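Bifunctional endomannanase/endoglucanase (Caldanaerobius polysaccharolyticus, PDB 3W0K) probably hydrolyses beta-mannan and cellulose chains from within, as a bifunctional endo-acting glycoside hydrolase of family 5. Local coordinates at residues F36-W48 against N76-G88. Numbering follows the deposited sequence.
Sequences FNFVRIPVDYRFW and NIHMCLNLHRAPG
Strands 38-44 and 78-83, the second and third of the barrel wall, run parallel, joined through helix 62-74 as a beta-alpha-beta crossover. Backbone bonds pair them from His78 N on Asn37 O (2.8 Å) up to Val43 N on Asn82 O. A beta bulge then shifts the register by one: Val43 O takes both His84 N, at 2.8 Å, and Arg85 N, at 3.2 Å, and pairing resumes with Tyr45 N on Arg85 O. In this eight-stranded (beta/alpha) TIM barrel, Arg40, Pro42, Cys80 and Asn82 face inward, while Val39, Ile41, Met79 and Leu81 pack outward against the surrounding helices. Inside, the extended Arg40 chain lays its guanidinium over the Asn82 amide, planes 26° apart; Arg40 NH2 sits 3.3 Å from Asn82 OD1 at a poor angle for bonding. Arg40 NH1 and NE make salt bridges to Glu258 and Asp133, NH2 hydrogen-bonds to Asn136, and the Asn82 amide has its main polar partner in Asp133. At the bulge, His84 NE2 hydrogen-bonds to a bound Tris, probably from the crystallisation liquor, which may mark the pocket at the barrel's C-terminal mouth, where TIM-barrel active sites lie. Beyond, Arg46 grips the Asp44 carboxylate side-on with NE and NH2, and its backbone N closes an Asx turn on OD1. Arg85 CD runs alongside, 3.3 Å from Asp44 OD1; a water links Arg85 NE to Asp44 OD2, while Glu97 binds the far end of Arg85. Tyr45, its CG lodged between the backbone N and the carbonyl carbon (chi1 83°), takes Pro87 CA over one ring face, a CH-pi contact 4.1 Å from the centroid.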
loop_
_atom_site.group_PDB
_atom_site.type_symbol
_atom_site.label_atom_id
_atom_site.label_comp_id
_atom_site.label_asym_id
_atom_site.label_seq_id
_atom_site.Cartn_x
_atom_site.Cartn_y
_atom_site.Cartn_z
ATOM N N PHE A 36 4.752 12.662 -10.705
ATOM C CA PHE A 36 4.668 11.697 -9.608
ATOM C C PHE A 36 6.093 11.383 -9.161
ATOM O O PHE A 36 7.018 11.394 -9.975
ATOM C CB PHE A 36 3.921 10.437 -10.043
ATOM C CG PHE A 36 2.471 10.680 -10.361
ATOM C CD1 PHE A 36 1.513 10.670 -9.352
ATOM C CD2 PHE A 36 2.065 10.933 -11.667
ATOM C CE1 PHE A 36 0.169 10.906 -9.638
ATOM C CE2 PHE A 36 0.725 11.172 -11.964
ATOM C CZ PHE A 36 -0.225 11.158 -10.949
ATOM N N ASN A 37 6.264 11.096 -7.874
ATOM C CA ASN A 37 7.594 10.844 -7.320
ATOM C C ASN A 37 7.635 9.679 -6.339
ATOM O O ASN A 37 8.567 9.574 -5.536
ATOM C CB ASN A 37 8.046 12.103 -6.578
ATOM C CG ASN A 37 7.091 12.492 -5.452
ATOM O OD1 ASN A 37 6.206 11.718 -5.074
ATOM N ND2 ASN A 37 7.260 13.696 -4.921
ATOM N N PHE A 38 6.652 8.793 -6.422
ATOM C CA PHE A 38 6.574 7.685 -5.481
ATOM C C PHE A 38 6.063 6.398 -6.102
ATOM O O PHE A 38 5.120 6.400 -6.890
ATOM C CB PHE A 38 5.663 8.106 -4.317
ATOM C CG PHE A 38 5.425 7.032 -3.286
ATOM C CD1 PHE A 38 6.285 6.891 -2.204
ATOM C CD2 PHE A 38 4.311 6.197 -3.371
ATOM C CE1 PHE A 38 6.037 5.934 -1.213
ATOM C CE2 PHE A 38 4.056 5.242 -2.388
ATOM C CZ PHE A 38 4.924 5.113 -1.306
ATOM N N VAL A 39 6.710 5.297 -5.732
ATOM C CA VAL A 39 6.331 3.972 -6.194
ATOM C C VAL A 39 6.397 3.019 -5.007
ATOM O O VAL A 39 7.372 3.026 -4.256
ATOM C CB VAL A 39 7.276 3.473 -7.322
ATOM C CG1 VAL A 39 7.237 1.964 -7.446
ATOM C CG2 VAL A 39 6.861 4.088 -8.646
ATOM N N ARG A 40 5.313 2.282 -4.780
ATOM C CA ARG A 40 5.283 1.296 -3.708
ATOM C C ARG A 40 5.343 -0.062 -4.392
ATOM O O ARG A 40 4.633 -0.306 -5.370
ATOM C CB ARG A 40 4.017 1.418 -2.858
ATOM C CG ARG A 40 3.926 0.375 -1.736
ATOM C CD ARG A 40 2.813 0.729 -0.773
ATOM N NE ARG A 40 2.655 -0.223 0.331
ATOM C CZ ARG A 40 1.747 -1.194 0.367
ATOM N NH1 ARG A 40 0.925 -1.379 -0.653
ATOM N NH2 ARG A 40 1.563 -1.890 1.488
ATOM N N ILE A 41 6.222 -0.927 -3.895
ATOM C CA ILE A 41 6.403 -2.252 -4.467
ATOM C C ILE A 41 6.067 -3.348 -3.454
ATOM O O ILE A 41 6.917 -3.739 -2.651
ATOM C CB ILE A 41 7.866 -2.447 -4.955
ATOM C CG1 ILE A 41 8.270 -1.320 -5.914
ATOM C CG2 ILE A 41 8.016 -3.794 -5.658
ATOM C CD1 ILE A 41 7.538 -1.344 -7.237
ATOM N N PRO A 42 4.809 -3.819 -3.443
ATOM C CA PRO A 42 4.381 -4.878 -2.516
ATOM C C PRO A 42 4.852 -6.224 -3.069
ATOM O O PRO A 42 4.479 -6.603 -4.177
ATOM C CB PRO A 42 2.858 -4.749 -2.536
ATOM C CG PRO A 42 2.579 -4.284 -3.941
ATOM C CD PRO A 42 3.657 -3.250 -4.167
ATOM N N VAL A 43 5.668 -6.943 -2.301
ATOM C CA VAL A 43 6.207 -8.217 -2.774
ATOM C C VAL A 43 5.827 -9.460 -1.968
ATOM O O VAL A 43 5.436 -9.370 -0.805
ATOM C CB VAL A 43 7.756 -8.155 -2.926
ATOM C CG1 VAL A 43 8.155 -6.954 -3.778
ATOM C CG2 VAL A 43 8.437 -8.087 -1.564
ATOM N N ASP A 44 5.965 -10.614 -2.617
ATOM C CA ASP A 44 5.665 -11.929 -2.047
ATOM C C ASP A 44 7.015 -12.584 -1.726
ATOM O O ASP A 44 7.804 -12.854 -2.633
ATOM C CB ASP A 44 4.905 -12.746 -3.107
ATOM C CG ASP A 44 4.394 -14.084 -2.598
ATOM O OD1 ASP A 44 4.964 -14.656 -1.649
ATOM O OD2 ASP A 44 3.410 -14.578 -3.184
ATOM N N TYR A 45 7.273 -12.849 -0.445
ATOM C CA TYR A 45 8.544 -13.450 -0.029
ATOM C C TYR A 45 8.825 -14.820 -0.645
ATOM O O TYR A 45 9.971 -15.273 -0.649
ATOM C CB TYR A 45 8.646 -13.523 1.505
ATOM C CG TYR A 45 7.952 -14.709 2.142
ATOM C CD1 TYR A 45 8.668 -15.857 2.475
ATOM C CD2 TYR A 45 6.588 -14.683 2.415
ATOM C CE1 TYR A 45 8.044 -16.957 3.062
ATOM C CE2 TYR A 45 5.951 -15.777 3.007
ATOM C CZ TYR A 45 6.688 -16.909 3.325
ATOM O OH TYR A 45 6.076 -17.996 3.906
ATOM N N ARG A 46 7.789 -15.475 -1.167
ATOM C CA ARG A 46 7.965 -16.790 -1.780
ATOM C C ARG A 46 8.769 -16.731 -3.078
ATOM O O ARG A 46 9.234 -17.760 -3.575
ATOM C CB ARG A 46 6.616 -17.471 -2.004
ATOM C CG ARG A 46 5.905 -17.840 -0.714
ATOM C CD ARG A 46 4.568 -18.479 -1.010
ATOM N NE ARG A 46 3.715 -17.570 -1.767
ATOM C CZ ARG A 46 2.580 -17.920 -2.360
ATOM N NH1 ARG A 46 2.146 -19.173 -2.289
ATOM N NH2 ARG A 46 1.875 -17.014 -3.021
ATOM N N PHE A 47 8.938 -15.531 -3.630
ATOM C CA PHE A 47 9.736 -15.380 -4.843
ATOM C C PHE A 47 11.197 -15.742 -4.563
ATOM O O PHE A 47 11.929 -16.116 -5.477
ATOM C CB PHE A 47 9.661 -13.949 -5.384
ATOM C CG PHE A 47 8.536 -13.721 -6.355
ATOM C CD1 PHE A 47 8.623 -14.186 -7.664
ATOM C CD2 PHE A 47 7.403 -13.009 -5.974
ATOM C CE1 PHE A 47 7.598 -13.943 -8.582
ATOM C CE2 PHE A 47 6.373 -12.759 -6.884
ATOM C CZ PHE A 47 6.472 -13.226 -8.191
ATOM N N TRP A 48 11.613 -15.641 -3.302
ATOM C CA TRP A 48 12.992 -15.954 -2.928
ATOM C C TRP A 48 13.089 -16.947 -1.773
ATOM O O TRP A 48 14.186 -17.249 -1.299
ATOM C CB TRP A 48 13.754 -14.667 -2.573
ATOM C CG TRP A 48 13.252 -13.951 -1.339
ATOM C CD1 TRP A 48 13.537 -14.264 -0.040
ATOM C CD2 TRP A 48 12.418 -12.784 -1.292
ATOM N NE1 TRP A 48 12.940 -13.369 0.809
ATOM C CE2 TRP A 48 12.248 -12.448 0.068
ATOM C CE3 TRP A 48 11.804 -11.988 -2.269
ATOM C CZ2 TRP A 48 11.488 -11.347 0.480
ATOM C CZ3 TRP A 48 11.050 -10.893 -1.860
ATOM C CH2 TRP A 48 10.900 -10.584 -0.495
ATOM N N ASN A 76 14.063 10.111 -10.330
ATOM C CA ASN A 76 13.692 10.896 -9.152
ATOM C C ASN A 76 12.387 10.421 -8.516
ATOM O O ASN A 76 11.543 11.221 -8.111
ATOM C CB ASN A 76 13.612 12.389 -9.494
ATOM C CG ASN A 76 14.981 13.018 -9.691
ATOM O OD1 ASN A 76 15.989 12.498 -9.217
ATOM N ND2 ASN A 76 15.017 14.158 -10.374
ATOM N N ILE A 77 12.232 9.104 -8.455
ATOM C CA ILE A 77 11.055 8.487 -7.862
ATOM C C ILE A 77 11.497 7.714 -6.629
ATOM O O ILE A 77 12.454 6.943 -6.689
ATOM C CB ILE A 77 10.380 7.511 -8.858
ATOM C CG1 ILE A 77 9.775 8.292 -10.028
ATOM C CG2 ILE A 77 9.310 6.681 -8.158
ATOM C CD1 ILE A 77 9.253 7.418 -11.147
ATOM N N HIS A 78 10.842 7.981 -5.502
ATOM C CA HIS A 78 11.127 7.291 -4.245
ATOM C C HIS A 78 10.495 5.905 -4.313
ATOM O O HIS A 78 9.348 5.763 -4.750
ATOM C CB HIS A 78 10.511 8.061 -3.071
ATOM C CG HIS A 78 10.575 7.328 -1.764
ATOM N ND1 HIS A 78 11.574 7.543 -0.839
ATOM C CD2 HIS A 78 9.774 6.369 -1.237
ATOM C CE1 HIS A 78 11.388 6.746 0.199
ATOM N NE2 HIS A 78 10.303 6.023 -0.018
ATOM N N MET A 79 11.240 4.888 -3.884
ATOM C CA MET A 79 10.722 3.526 -3.889
ATOM C C MET A 79 10.454 3.037 -2.474
ATOM O O MET A 79 11.325 3.104 -1.603
ATOM C CB MET A 79 11.694 2.564 -4.576
ATOM C CG MET A 79 11.131 1.150 -4.716
ATOM S SD MET A 79 12.240 0.003 -5.551
ATOM C CE MET A 79 12.699 -1.073 -4.201
ATOM N N CYS A 80 9.233 2.570 -2.247
ATOM C CA CYS A 80 8.850 2.040 -0.949
ATOM C C CYS A 80 8.676 0.533 -1.093
ATOM O O CYS A 80 7.732 0.067 -1.739
ATOM C CB CYS A 80 7.549 2.682 -0.469
ATOM S SG CYS A 80 6.983 2.040 1.119
ATOM N N LEU A 81 9.615 -0.220 -0.525
ATOM C CA LEU A 81 9.588 -1.681 -0.581
ATOM C C LEU A 81 8.702 -2.221 0.533
ATOM O O LEU A 81 8.909 -1.908 1.704
ATOM C CB LEU A 81 11.008 -2.241 -0.435
ATOM C CG LEU A 81 11.156 -3.764 -0.415
ATOM C CD1 LEU A 81 10.720 -4.366 -1.742
ATOM C CD2 LEU A 81 12.609 -4.127 -0.114
ATOM N N ASN A 82 7.736 -3.056 0.163
ATOM C CA ASN A 82 6.801 -3.626 1.127
ATOM C C ASN A 82 6.710 -5.146 1.065
ATOM O O ASN A 82 6.727 -5.726 -0.018
ATOM C CB ASN A 82 5.396 -3.045 0.875
ATOM C CG ASN A 82 4.294 -3.825 1.587
ATOM O OD1 ASN A 82 3.495 -4.516 0.952
ATOM N ND2 ASN A 82 4.261 -3.731 2.911
ATOM N N LEU A 83 6.648 -5.794 2.227
ATOM C CA LEU A 83 6.449 -7.238 2.240
ATOM C C LEU A 83 4.929 -7.389 2.287
ATOM O O LEU A 83 4.297 -7.067 3.298
ATOM C CB LEU A 83 7.086 -7.908 3.465
ATOM C CG LEU A 83 8.604 -8.099 3.471
ATOM C CD1 LEU A 83 8.995 -8.971 4.661
ATOM C CD2 LEU A 83 9.059 -8.758 2.177
ATOM N N HIS A 84 4.339 -7.767 1.155
ATOM C CA HIS A 84 2.892 -7.943 1.065
ATOM C C HIS A 84 2.522 -9.286 1.674
ATOM O O HIS A 84 1.545 -9.397 2.425
ATOM C CB HIS A 84 2.422 -7.856 -0.381
ATOM C CG HIS A 84 0.939 -7.740 -0.508
ATOM N ND1 HIS A 84 0.122 -8.836 -0.669
ATOM C CD2 HIS A 84 0.120 -6.665 -0.436
ATOM C CE1 HIS A 84 -1.139 -8.442 -0.686
ATOM N NE2 HIS A 84 -1.167 -7.130 -0.546
ATOM N N ARG A 85 3.236 -10.321 1.244
ATOM C CA ARG A 85 3.088 -11.645 1.827
ATOM C C ARG A 85 4.437 -11.762 2.521
ATOM O O ARG A 85 5.491 -11.694 1.876
ATOM C CB ARG A 85 2.916 -12.764 0.794
ATOM C CG ARG A 85 2.883 -14.152 1.463
ATOM C CD ARG A 85 2.506 -15.277 0.510
ATOM N NE ARG A 85 1.112 -15.192 0.082
ATOM C CZ ARG A 85 0.073 -15.672 0.758
ATOM N NH1 ARG A 85 0.243 -16.290 1.923
ATOM N NH2 ARG A 85 -1.153 -15.522 0.267
ATOM N N ALA A 86 4.386 -11.782 3.845
ATOM C CA ALA A 86 5.572 -11.878 4.685
ATOM C C ALA A 86 5.557 -13.224 5.387
ATOM O O ALA A 86 4.544 -13.921 5.368
ATOM C CB ALA A 86 5.548 -10.753 5.726
ATOM N N PRO A 87 6.697 -13.642 5.963
ATOM C CA PRO A 87 6.718 -14.930 6.663
ATOM C C PRO A 87 5.601 -14.981 7.704
ATOM O O PRO A 87 5.578 -14.186 8.652
ATOM C CB PRO A 87 8.089 -14.921 7.331
ATOM C CG PRO A 87 8.932 -14.234 6.309
ATOM C CD PRO A 87 8.057 -13.075 5.865
ATOM N N GLY A 88 4.646 -15.878 7.485
ATOM C CA GLY A 88 3.539 -16.027 8.411
ATOM C C GLY A 88 2.347 -15.103 8.238
ATOM O O GLY A 88 1.469 -15.087 9.102
HETATM O O HOH W 1 1.021 -13.583 -2.319
#